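Local coordinates for protein SAM-dependent methyltransferase (Thiobacillus denitrificans, PDB 5EPE) that binds S-adenosyl-L-homocysteine, the demethylated product of the methyl donor, and probably transfers methyl groups from S-adenosylmethionine to a substrate, at residues Asp2-Asn8 with Leu67-Phe71; Pro19-Lys24 with Val185-Ser191; Leu51-Arg56 with Leu82-Val88; Phe170-Arg175 with Phe243-Arg248. The contacts are given in a common frame with arbitrary orientation. Residues are numbered along the deposited sequence.

Contact 1: Asp2-Asn8 with Leu67-Phe71. With SAH (S-adenosyl-L-homocysteine), chain B.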
# COMPACT_ATOMS: atom_id res chain seq x y z
N ASP A 2 -43.57 -16.49 22.34
CA ASP A 2 -42.84 -17.11 21.24
C ASP A 2 -41.79 -16.15 20.71
O ASP A 2 -41.67 -15.02 21.18
CB ASP A 2 -43.82 -17.47 20.10
CG ASP A 2 -43.50 -18.81 19.48
OD1 ASP A 2 -42.52 -18.97 18.76
OD2 ASP A 2 -44.23 -19.75 19.77
N ILE A 3 -41.06 -16.61 19.71
CA ILE A 3 -40.16 -15.74 18.94
C ILE A 3 -40.94 -15.17 17.75
O ILE A 3 -42.01 -15.67 17.42
CB ILE A 3 -38.87 -16.49 18.55
CG1 ILE A 3 -39.14 -17.60 17.50
CG2 ILE A 3 -38.18 -17.08 19.80
CD1 ILE A 3 -37.86 -18.19 16.94
N PRO A 4 -40.44 -14.10 17.12
CA PRO A 4 -41.19 -13.53 16.00
C PRO A 4 -41.40 -14.51 14.84
O PRO A 4 -40.58 -15.40 14.56
CB PRO A 4 -40.31 -12.37 15.52
CG PRO A 4 -39.48 -12.02 16.72
CD PRO A 4 -39.20 -13.35 17.40
N ARG A 5 -42.50 -14.29 14.15
CA ARG A 5 -43.02 -15.24 13.19
C ARG A 5 -42.06 -15.51 12.04
O ARG A 5 -42.00 -16.62 11.53
CB ARG A 5 -44.34 -14.73 12.64
CG ARG A 5 -45.08 -15.70 11.75
CD ARG A 5 -46.46 -15.14 11.41
NE ARG A 5 -46.98 -15.91 10.29
CZ ARG A 5 -47.39 -15.44 9.12
NH1 ARG A 5 -47.81 -16.33 8.21
NH2 ARG A 5 -47.45 -14.12 8.85
N ILE A 6 -41.36 -14.46 11.62
CA ILE A 6 -40.45 -14.55 10.52
C ILE A 6 -39.32 -15.56 10.75
O ILE A 6 -38.89 -16.20 9.80
CB ILE A 6 -39.80 -13.19 10.19
CG1 ILE A 6 -39.13 -13.23 8.80
CG2 ILE A 6 -38.81 -12.74 11.29
CD1 ILE A 6 -40.04 -12.70 7.72
N PHE A 7 -38.83 -15.68 11.98
CA PHE A 7 -37.81 -16.67 12.30
C PHE A 7 -38.36 -18.05 12.19
O PHE A 7 -37.66 -18.90 11.73
CB PHE A 7 -37.23 -16.49 13.71
CG PHE A 7 -36.52 -15.19 13.85
CD1 PHE A 7 -35.29 -15.02 13.24
CD2 PHE A 7 -37.11 -14.13 14.51
CE1 PHE A 7 -34.62 -13.80 13.33
CE2 PHE A 7 -36.47 -12.90 14.60
CZ PHE A 7 -35.22 -12.73 14.01
N ASN A 8 -39.62 -18.25 12.61
CA ASN A 8 -40.21 -19.57 12.54
C ASN A 8 -40.38 -19.94 11.07
O ASN A 8 -40.14 -21.08 10.69
CB ASN A 8 -41.53 -19.67 13.35
CG ASN A 8 -41.30 -19.73 14.87
OD1 ASN A 8 -40.34 -20.34 15.36
ND2 ASN A 8 -42.21 -19.15 15.63
N LEU A 67 -37.62 -20.80 23.81
CA LEU A 67 -38.78 -19.91 23.74
C LEU A 67 -39.72 -20.20 22.54
O LEU A 67 -40.90 -19.80 22.56
CB LEU A 67 -38.29 -18.46 23.63
CG LEU A 67 -39.28 -17.32 23.79
CD1 LEU A 67 -40.03 -17.50 25.09
CD2 LEU A 67 -38.58 -15.97 23.73
N SER A 68 -39.21 -20.84 21.50
CA SER A 68 -40.04 -21.13 20.31
C SER A 68 -40.92 -22.37 20.55
O SER A 68 -40.44 -23.46 20.90
CB SER A 68 -39.16 -21.40 19.08
OG SER A 68 -39.97 -21.86 18.01
N GLN A 69 -42.21 -22.22 20.29
CA GLN A 69 -43.13 -23.33 20.42
C GLN A 69 -42.87 -24.35 19.33
O GLN A 69 -42.78 -25.55 19.58
CB GLN A 69 -44.58 -22.84 20.36
CG GLN A 69 -45.53 -23.89 20.87
CD GLN A 69 -46.99 -23.41 20.93
OE1 GLN A 69 -47.30 -22.35 21.48
NE2 GLN A 69 -47.89 -24.21 20.38
N LEU A 70 -42.73 -23.84 18.11
CA LEU A 70 -42.40 -24.68 16.95
C LEU A 70 -41.13 -25.52 17.19
O LEU A 70 -41.16 -26.75 17.07
CB LEU A 70 -42.25 -23.83 15.67
CG LEU A 70 -41.87 -24.64 14.41
CD1 LEU A 70 -42.91 -25.72 14.10
CD2 LEU A 70 -41.66 -23.73 13.21
N PHE A 71 -40.04 -24.84 17.56
CA PHE A 71 -38.76 -25.54 17.69
C PHE A 71 -38.79 -26.54 18.87
O PHE A 71 -38.22 -27.62 18.80
CB PHE A 71 -37.56 -24.59 17.85
CG PHE A 71 -37.39 -23.55 16.75
CD1 PHE A 71 -37.95 -23.69 15.46
CD2 PHE A 71 -36.60 -22.41 17.00
CE1 PHE A 71 -37.78 -22.71 14.49
CE2 PHE A 71 -36.42 -21.43 16.02
CZ PHE A 71 -37.03 -21.58 14.77
N SAH B . -28.84 -23.62 20.24
CA SAH B . -29.81 -23.84 19.11
CB SAH B . -30.60 -22.58 18.83
CG SAH B . -29.80 -21.31 18.44
SD SAH B . -30.82 -20.03 17.76
C SAH B . -29.14 -24.33 17.85
O SAH B . -27.92 -24.14 17.68
OXT SAH B . -29.78 -24.93 16.95
C5' SAH B . -31.38 -19.03 19.17
C4' SAH B . -32.48 -19.76 19.94
O4' SAH B . -32.79 -19.04 21.15
C3' SAH B . -33.80 -19.92 19.17
O3' SAH B . -34.14 -21.32 19.14
C2' SAH B . -34.84 -19.12 19.96
O2' SAH B . -36.11 -19.75 20.01
C1' SAH B . -34.22 -19.14 21.33
N9 SAH B . -34.56 -18.09 22.31
C8 SAH B . -34.61 -16.75 22.09
N7 SAH B . -34.88 -16.10 23.20
C5 SAH B . -34.99 -17.09 24.18
C6 SAH B . -35.28 -17.05 25.57
N6 SAH B . -35.49 -15.87 26.20
N1 SAH B . -35.32 -18.21 26.28
C2 SAH B . -35.11 -19.37 25.62
N3 SAH B . -34.85 -19.52 24.30
C4 SAH B . -34.80 -18.32 23.63
O HOH W 1 -43.39 -21.29 17.37
O HOH W 2 -46.40 -19.70 21.65
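D2, N8 and I3 bring the N-terminal segment onto the start of helix 69-82. D2, with the largest buried area, uses both carboxylate oxygens. D2 OD2 accepts from Q69 N at 3.2 Å, satisfying a first-turn amide that has no helical acceptor, while D2 OD1 takes N8 ND2 at 3.2 Å and its own neighbour I3 N at 2.9 Å. A short acidic side chain suits this place, since it meets donors on several sides; a water carries D2 OD1 on to L70 N. N8 is equally two-sided: with its amide nitrogen given to D2, N8 OD1 receives S68 OG at 3.1 Å. That serine is the N-cap of its helix, S68 OG accepting from F71 N at 3.0 Å. Next to these polar groups, I3 provides the apolar contact, its CD1 3.7 Å from F71 CE2 and its CG2 4.1 Å from L67 CB. I3 CG2 is also 3.4 Å from the ribose O2' of SAH, and L67 N is 3.1 Å from the adenine N3, so both segments line the cofactor pocket. Helix 5-11 thus sits beside the turn joining strand 61-66 to helix 69-82, where D66 binds SAH and H17 stacks on F71.

Contact 2: Pro19-Lys24 with Val185-Ser191. With NA (sodium ion), chain C; NA (sodium ion), chain D.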
# COMPACT_ATOMS: atom_id res chain seq x y z
N PRO A 19 -24.52 -21.64 12.36
CA PRO A 19 -23.60 -22.08 11.26
C PRO A 19 -22.70 -23.28 11.61
O PRO A 19 -21.48 -23.21 11.62
CB PRO A 19 -22.81 -20.81 10.97
CG PRO A 19 -22.80 -20.05 12.28
CD PRO A 19 -24.13 -20.34 12.92
N PHE A 20 -23.33 -24.41 11.92
CA PHE A 20 -22.67 -25.63 12.24
C PHE A 20 -23.34 -26.72 11.41
O PHE A 20 -24.52 -26.70 11.21
CB PHE A 20 -22.89 -26.01 13.70
CG PHE A 20 -21.65 -25.97 14.57
CD1 PHE A 20 -20.59 -25.11 14.30
CD2 PHE A 20 -21.60 -26.76 15.69
CE1 PHE A 20 -19.49 -25.08 15.11
CE2 PHE A 20 -20.47 -26.76 16.48
CZ PHE A 20 -19.43 -25.91 16.18
N THR A 21 -22.55 -27.60 10.84
CA THR A 21 -23.07 -28.78 10.20
C THR A 21 -23.34 -29.90 11.21
O THR A 21 -22.89 -29.82 12.34
CB THR A 21 -22.05 -29.31 9.21
OG1 THR A 21 -20.78 -29.56 9.85
CG2 THR A 21 -21.87 -28.35 8.06
N PRO A 22 -24.05 -30.98 10.79
CA PRO A 22 -24.08 -32.17 11.63
C PRO A 22 -22.69 -32.70 11.98
O PRO A 22 -22.45 -33.18 13.10
CB PRO A 22 -24.84 -33.20 10.77
CG PRO A 22 -25.71 -32.38 9.94
CD PRO A 22 -24.97 -31.10 9.63
N GLU A 23 -21.75 -32.59 11.03
CA GLU A 23 -20.42 -33.13 11.27
C GLU A 23 -19.72 -32.29 12.35
O GLU A 23 -19.06 -32.82 13.23
CB GLU A 23 -19.63 -33.16 9.96
CG GLU A 23 -20.22 -34.06 8.83
CD GLU A 23 -21.55 -33.59 8.10
OE1 GLU A 23 -22.06 -32.46 8.20
OE2 GLU A 23 -22.15 -34.41 7.37
N LYS A 24 -19.89 -30.98 12.31
CA LYS A 24 -19.34 -30.12 13.38
C LYS A 24 -19.94 -30.37 14.74
O LYS A 24 -19.24 -30.39 15.75
CB LYS A 24 -19.45 -28.68 13.01
CG LYS A 24 -18.36 -28.36 12.01
CD LYS A 24 -18.29 -26.96 11.57
CE LYS A 24 -17.29 -26.78 10.43
NZ LYS A 24 -15.93 -26.80 10.95
N VAL A 185 -14.69 -25.61 18.67
CA VAL A 185 -15.02 -26.10 17.33
C VAL A 185 -15.63 -24.89 16.61
O VAL A 185 -16.63 -24.34 17.04
CB VAL A 185 -16.02 -27.30 17.35
CG1 VAL A 185 -16.40 -27.78 15.94
CG2 VAL A 185 -15.40 -28.48 18.11
N LEU A 186 -15.00 -24.50 15.51
CA LEU A 186 -15.39 -23.31 14.81
C LEU A 186 -16.14 -23.61 13.53
O LEU A 186 -15.86 -24.61 12.89
CB LEU A 186 -14.12 -22.46 14.53
CG LEU A 186 -13.25 -22.09 15.75
CD1 LEU A 186 -12.21 -21.03 15.36
CD2 LEU A 186 -13.99 -21.64 16.94
N ALA A 187 -17.07 -22.73 13.16
CA ALA A 187 -17.63 -22.77 11.81
C ALA A 187 -16.54 -22.54 10.79
O ALA A 187 -15.53 -21.92 11.06
CB ALA A 187 -18.71 -21.70 11.65
N ASP A 188 -16.76 -23.07 9.60
CA ASP A 188 -16.02 -22.68 8.42
C ASP A 188 -17.03 -22.12 7.43
O ASP A 188 -18.23 -22.07 7.73
CB ASP A 188 -15.24 -23.82 7.86
CG ASP A 188 -16.11 -24.98 7.34
OD1 ASP A 188 -17.35 -25.04 7.41
OD2 ASP A 188 -15.46 -25.97 6.95
N GLN A 189 -16.55 -21.69 6.26
CA GLN A 189 -17.47 -21.09 5.30
C GLN A 189 -18.56 -22.05 4.83
O GLN A 189 -19.70 -21.60 4.63
CB GLN A 189 -16.74 -20.47 4.15
CG GLN A 189 -15.90 -19.29 4.60
CD GLN A 189 -14.99 -18.77 3.49
OE1 GLN A 189 -14.29 -19.55 2.78
NE2 GLN A 189 -15.05 -17.46 3.25
N ASP A 190 -18.25 -23.34 4.72
CA ASP A 190 -19.23 -24.35 4.35
C ASP A 190 -20.33 -24.52 5.35
O ASP A 190 -21.49 -24.70 4.99
CB ASP A 190 -18.56 -25.68 4.04
CG ASP A 190 -17.68 -25.60 2.77
OD1 ASP A 190 -18.00 -24.94 1.73
OD2 ASP A 190 -16.60 -26.24 2.81
N SER A 191 -20.01 -24.39 6.64
CA SER A 191 -21.04 -24.50 7.65
C SER A 191 -21.91 -23.26 7.71
O SER A 191 -23.13 -23.38 7.92
CB SER A 191 -20.46 -25.00 9.00
OG SER A 191 -19.70 -24.07 9.59
NA NA C . -14.72 -26.48 4.43
NA NA D . -12.96 -26.79 7.17
O HOH W 3 -11.41 -25.28 7.93
O HOH W 4 -12.52 -25.76 5.06
O HOH W 5 -13.69 -29.01 8.28
O HOH W 6 -13.77 -28.33 5.57
O HOH W 7 -16.46 -28.35 4.79
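V185, near the end of edge strand 179-186, turns its side chain toward helix 22-31, and V185 CG1 packs 3.6 Å from F20 CZ. The edge of that planar ring can lie against the strand's backbone, with F20 CZ 3.3 Å from V185 O and F20 CE1 3.9 Å from A187 N; W240 meets the ring edge-to-face. L186 points its side chain away but offers its carbonyl, L186 O accepting from K24 NZ at 2.9 Å. The long lysine, straight through chi2 and chi3 and bent at chi4 (m), reaches this acceptor from the first turn of its helix. A187 is small enough for P19 O to approach its CB to 3.2 Å. D188 then caps helix 189-209, its OD1 accepting from S191 N at 2.8 Å, just as T21 OG1 caps helix 22-31 through K24 N at 3.0 Å. D188 OD2 binds NA of chain C at 2.7 Å and NA of chain D at 2.6 Å, and D190 OD2 binds the chain C ion at 2.5 Å. S191 faces the other segment, its OG 2.8 Å from P19 O. D188 and D190 of neighbouring subunits share these ions, so the clustered carboxylates, whose mutual repulsion the sodium offsets, make this corner a metal-bridged subunit interface.

Contact 3: Leu51-Arg56 with Leu82-Val88; sequences LCTWAR and LGVAGQV
A55 and V84 form the centre of this contact, in the Rossmann-like methyltransferase fold, where helix 49-58 packs against the connection leading from helix 69-82 to edge strand 88-92. Segment 51-56 is regular helix; 82-88 leaves the end of a helix through G83 in a Schellman motif (phi/psi 78/26, a positive phi favouring glycine), turns through A85 and G86, where Q87 N bonds V84 O at 2.9 Å, and becomes extended at V88. The CA atoms lie closest at A55-V84 (6.2 Å) and L51-V88 (6.6 Å), one helical turn apart. The small A55 lets the chains approach: A55 CB is 3.7 Å from V84 CB and 3.8 Å from V88 CG1. Both valines adopt the m rotamer and aim their CA-to-CB bonds at the helix; short, beta-branched side chains suit the shallow surface beside alanine. L51 CB meets V88 CG1 at 4.0 Å, and C52 (m) sets its CB 3.9 Å from L82 CD2 and its SG 4.3 Å from V88 CG2; A79 of helix 69-82 backs C52 and both valines. L82 also faces the helix, chi1 between wells at -94° and chi2 p; R56 (chi1 t, chi3 p) has its NH1 3.7 Å from L82 CD2. At the polar edge Q87 (chi1 m, chi2 t) reaches back: its NE2, which also bonds I60 O, donates to A55 O at 3.1 Å, N-H...O angle 156°.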
# COMPACT_ATOMS: atom_id res chain seq x y z
N LEU A 51 -28.70 -31.81 21.97
CA LEU A 51 -29.10 -32.81 22.96
C LEU A 51 -29.50 -34.17 22.37
O LEU A 51 -29.04 -35.18 22.88
CB LEU A 51 -30.22 -32.30 23.86
CG LEU A 51 -29.77 -31.22 24.82
CD1 LEU A 51 -30.96 -30.64 25.56
CD2 LEU A 51 -28.75 -31.73 25.84
N CYS A 52 -30.30 -34.20 21.30
CA CYS A 52 -30.75 -35.47 20.75
C CYS A 52 -29.58 -36.31 20.20
O CYS A 52 -29.52 -37.52 20.46
CB CYS A 52 -31.80 -35.29 19.67
SG CYS A 52 -33.34 -34.65 20.36
N THR A 53 -28.70 -35.70 19.43
CA THR A 53 -27.60 -36.44 18.80
C THR A 53 -26.55 -36.90 19.79
O THR A 53 -26.04 -38.02 19.66
CB THR A 53 -26.94 -35.67 17.66
OG1 THR A 53 -26.47 -34.38 18.12
CG2 THR A 53 -27.91 -35.48 16.50
N TRP A 54 -26.24 -36.06 20.80
CA TRP A 54 -25.33 -36.47 21.89
C TRP A 54 -25.94 -37.55 22.79
O TRP A 54 -25.24 -38.42 23.27
CB TRP A 54 -24.87 -35.26 22.70
CG TRP A 54 -24.00 -34.28 21.88
CD1 TRP A 54 -23.62 -34.38 20.56
CD2 TRP A 54 -23.49 -33.05 22.34
NE1 TRP A 54 -22.88 -33.27 20.18
CE2 TRP A 54 -22.79 -32.44 21.25
CE3 TRP A 54 -23.54 -32.38 23.56
CZ2 TRP A 54 -22.14 -31.20 21.38
CZ3 TRP A 54 -22.89 -31.15 23.68
CH2 TRP A 54 -22.20 -30.59 22.60
N ALA A 55 -27.25 -37.51 22.99
CA ALA A 55 -27.90 -38.61 23.72
C ALA A 55 -27.68 -39.96 22.98
O ALA A 55 -27.27 -40.96 23.59
CB ALA A 55 -29.38 -38.29 23.88
N ARG A 56 -27.93 -39.95 21.67
CA ARG A 56 -27.80 -41.09 20.78
C ARG A 56 -26.35 -41.55 20.73
O ARG A 56 -26.07 -42.74 20.78
CB ARG A 56 -28.20 -40.69 19.36
CG ARG A 56 -28.18 -41.83 18.33
CD ARG A 56 -28.41 -41.30 16.93
NE ARG A 56 -27.30 -40.42 16.54
CZ ARG A 56 -27.34 -39.50 15.57
NH1 ARG A 56 -28.43 -39.34 14.84
NH2 ARG A 56 -26.27 -38.72 15.33
N LEU A 82 -35.11 -40.41 17.20
CA LEU A 82 -33.78 -40.98 17.51
C LEU A 82 -33.76 -42.05 18.61
O LEU A 82 -32.74 -42.70 18.83
CB LEU A 82 -32.77 -39.86 17.81
CG LEU A 82 -31.95 -39.40 16.62
CD1 LEU A 82 -32.72 -39.23 15.34
CD2 LEU A 82 -31.21 -38.09 16.95
N GLY A 83 -34.86 -42.22 19.29
CA GLY A 83 -34.96 -43.19 20.38
C GLY A 83 -34.32 -42.74 21.68
O GLY A 83 -33.97 -43.58 22.50
N VAL A 84 -34.24 -41.43 21.90
CA VAL A 84 -33.61 -40.86 23.09
C VAL A 84 -34.53 -40.02 23.96
O VAL A 84 -34.03 -39.30 24.83
CB VAL A 84 -32.38 -40.04 22.70
CG1 VAL A 84 -31.38 -40.95 21.99
CG2 VAL A 84 -32.76 -38.86 21.81
N ALA A 85 -35.84 -40.10 23.76
CA ALA A 85 -36.78 -39.33 24.61
C ALA A 85 -36.62 -39.62 26.13
O ALA A 85 -36.88 -38.75 26.97
CB ALA A 85 -38.24 -39.60 24.20
N GLY A 86 -36.18 -40.84 26.49
CA GLY A 86 -35.91 -41.17 27.88
C GLY A 86 -34.74 -40.40 28.49
O GLY A 86 -34.63 -40.32 29.73
N GLN A 87 -33.86 -39.86 27.64
CA GLN A 87 -32.64 -39.24 28.09
C GLN A 87 -32.72 -37.70 28.09
O GLN A 87 -32.00 -37.05 28.84
CB GLN A 87 -31.46 -39.70 27.21
CG GLN A 87 -31.04 -41.13 27.40
CD GLN A 87 -30.21 -41.62 26.24
OE1 GLN A 87 -30.67 -42.44 25.43
NE2 GLN A 87 -29.00 -41.07 26.10
N VAL A 88 -33.55 -37.12 27.22
CA VAL A 88 -33.52 -35.66 27.02
C VAL A 88 -34.91 -35.07 27.03
O VAL A 88 -35.80 -35.66 26.38
CB VAL A 88 -32.74 -35.25 25.74
CG1 VAL A 88 -31.28 -35.64 25.86
CG2 VAL A 88 -33.29 -35.91 24.50

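Contact 4: Phe170-Arg175 with Phe243-Arg248; sequences FLASFR and FALMAR
Segment 170-175 is helical and 243-247 is extended strand, with R248 as the chain's C-terminal residue. The short axes run nearly parallel, 23° between their N-to-C directions (signed crossing angle -23°), and approach to 10.5 Å. CA atoms pair in register as F174-L245 (7.9 Å), L171-F243 (8.7 Å) and R175-R248 (9.0 Å). Along the strand, F243 and L245 aim their side chains at the helix, and the side chain of A244 points to the other face. F243 (chi1 m, chi2 88°) is the largest contributor: F170 (chi1 t) turns its ring edge to the face of F243, centroids 5.3 Å apart and planes at 82°, with F170 CE2 3.7 Å from F243 CE1. Here helix 167-177 packs on one face of the mixed sheet of a Rossmann-like methyltransferase, over the antiparallel strand 238-247 that lies between strands 134-143 and 179-186. Large aromatic rings suit so wide a spacing. F174 (m) completes the aromatic cluster obliquely, planes at 41° and its CE2 3.7 Å from F243 CG, and L171 CD2 reaches F243 CE2 at 3.8 Å. L245 (chi1 m, chi2 t) makes a CH-pi contact, its CD2 4.1 Å from the F174 centroid. The R175 guanidinium makes a salt bridge with E228 of a second subunit. R175 O accepts from the terminal arginine, from R248 NH2 at 3.0 Å and weakly from R248 NH1 at 3.4 Å.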
# COMPACT_ATOMS: atom_id res chain seq x y z
N PHE A 170 -10.84 -12.41 21.01
CA PHE A 170 -12.05 -13.06 21.54
C PHE A 170 -11.69 -14.16 22.54
O PHE A 170 -12.23 -14.22 23.65
CB PHE A 170 -12.95 -13.61 20.40
CG PHE A 170 -14.34 -14.00 20.89
CD1 PHE A 170 -15.08 -13.11 21.65
CD2 PHE A 170 -14.88 -15.24 20.60
CE1 PHE A 170 -16.34 -13.42 22.12
CE2 PHE A 170 -16.15 -15.54 21.04
CZ PHE A 170 -16.87 -14.66 21.82
N LEU A 171 -10.75 -15.01 22.16
CA LEU A 171 -10.20 -15.98 23.11
C LEU A 171 -9.63 -15.33 24.36
O LEU A 171 -9.90 -15.80 25.48
CB LEU A 171 -9.16 -16.88 22.44
CG LEU A 171 -9.72 -17.82 21.37
CD1 LEU A 171 -8.56 -18.37 20.55
CD2 LEU A 171 -10.50 -18.92 22.06
N ALA A 172 -8.87 -14.26 24.17
CA ALA A 172 -8.39 -13.45 25.30
C ALA A 172 -9.52 -12.96 26.19
O ALA A 172 -9.34 -12.89 27.41
CB ALA A 172 -7.54 -12.28 24.85
N SER A 173 -10.66 -12.58 25.60
CA SER A 173 -11.75 -12.08 26.42
C SER A 173 -12.27 -13.14 27.42
O SER A 173 -12.60 -12.78 28.58
CB SER A 173 -12.92 -11.54 25.59
OG SER A 173 -13.63 -12.53 24.88
N PHE A 174 -12.34 -14.42 27.03
CA PHE A 174 -12.69 -15.49 27.98
C PHE A 174 -11.65 -15.64 29.10
O PHE A 174 -12.02 -15.78 30.29
CB PHE A 174 -12.85 -16.82 27.27
CG PHE A 174 -13.99 -16.86 26.29
CD1 PHE A 174 -15.29 -16.71 26.72
CD2 PHE A 174 -13.76 -17.10 24.95
CE1 PHE A 174 -16.35 -16.81 25.83
CE2 PHE A 174 -14.83 -17.25 24.05
CZ PHE A 174 -16.11 -17.08 24.49
N ARG A 175 -10.37 -15.62 28.73
CA ARG A 175 -9.28 -15.65 29.72
C ARG A 175 -9.42 -14.51 30.72
O ARG A 175 -9.37 -14.71 31.93
CB ARG A 175 -7.92 -15.63 29.04
CG ARG A 175 -6.76 -15.48 30.03
CD ARG A 175 -5.41 -15.48 29.32
NE ARG A 175 -5.22 -14.45 28.27
CZ ARG A 175 -4.97 -13.15 28.48
NH1 ARG A 175 -4.94 -12.68 29.71
NH2 ARG A 175 -4.78 -12.32 27.47
N PHE A 243 -17.14 -22.52 22.11
CA PHE A 243 -16.01 -22.44 23.00
C PHE A 243 -16.37 -23.10 24.33
O PHE A 243 -17.40 -22.81 24.94
CB PHE A 243 -15.66 -20.97 23.20
CG PHE A 243 -15.36 -20.27 21.91
CD1 PHE A 243 -16.36 -19.69 21.18
CD2 PHE A 243 -14.04 -20.19 21.43
CE1 PHE A 243 -16.08 -19.05 19.97
CE2 PHE A 243 -13.75 -19.48 20.27
CZ PHE A 243 -14.78 -18.96 19.52
N ALA A 244 -15.49 -24.00 24.76
CA ALA A 244 -15.65 -24.74 26.00
C ALA A 244 -14.77 -24.12 27.06
O ALA A 244 -13.58 -23.90 26.84
CB ALA A 244 -15.25 -26.22 25.79
N LEU A 245 -15.38 -23.81 28.20
CA LEU A 245 -14.78 -22.98 29.26
C LEU A 245 -14.78 -23.74 30.59
O LEU A 245 -15.77 -24.42 30.94
CB LEU A 245 -15.56 -21.70 29.46
CG LEU A 245 -15.87 -20.90 28.18
CD1 LEU A 245 -16.66 -19.67 28.56
CD2 LEU A 245 -14.59 -20.48 27.49
N MSE A 246 -13.69 -23.61 31.34
CA MSE A 246 -13.66 -24.01 32.75
C MSE A 246 -13.05 -22.92 33.59
O MSE A 246 -11.94 -22.43 33.29
CB MSE A 246 -12.85 -25.29 32.92
CG MSE A 246 -13.41 -26.46 32.16
SE MSE A 246 -12.31 -28.12 32.30
CE MSE A 246 -12.39 -28.20 34.25
N ALA A 247 -13.74 -22.55 34.66
CA ALA A 247 -13.29 -21.47 35.55
C ALA A 247 -11.94 -21.81 36.14
O ALA A 247 -11.75 -22.95 36.54
CB ALA A 247 -14.28 -21.25 36.67
N ARG A 248 -10.99 -20.90 36.09
CA ARG A 248 -9.72 -21.10 36.84
C ARG A 248 -9.99 -20.96 38.34
O ARG A 248 -9.19 -21.45 39.14
CB ARG A 248 -8.67 -20.10 36.48
CG ARG A 248 -8.16 -20.21 35.10
CD ARG A 248 -6.91 -19.38 34.90
NE ARG A 248 -7.15 -17.96 34.98
CZ ARG A 248 -7.73 -17.21 34.03
NH1 ARG A 248 -8.10 -17.71 32.89
NH2 ARG A 248 -7.92 -15.94 34.25
OXT ARG A 248 -11.00 -20.36 38.81

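How the contacts relate
Contacts 1 and 3 lie beside the part of the sheet formed by strands 39-43, 61-66 and 88-92; contacts 2 and 4 involve the antiparallel neighbours 179-186 and 238-247 at its other end. Contacts 1 and 3 use opposite ends of helix 69-82, their centres 22 Å apart. Contacts 2 and 4 touch, L186 CD2 lying 3.8 Å from F243 CZ. Contacts 1 and 4 are farthest apart, centres about 31 Å. Along the chain, the segments of contact 1 alternate with those of contacts 2 and 3, contact 3 falls wholly between the segments of contact 2, and contacts 1 and 3 close before contact 4 opens. Contact 1 lines the SAH pocket; contact 2 lies near it while also reaching, like contact 4, a subunit interface.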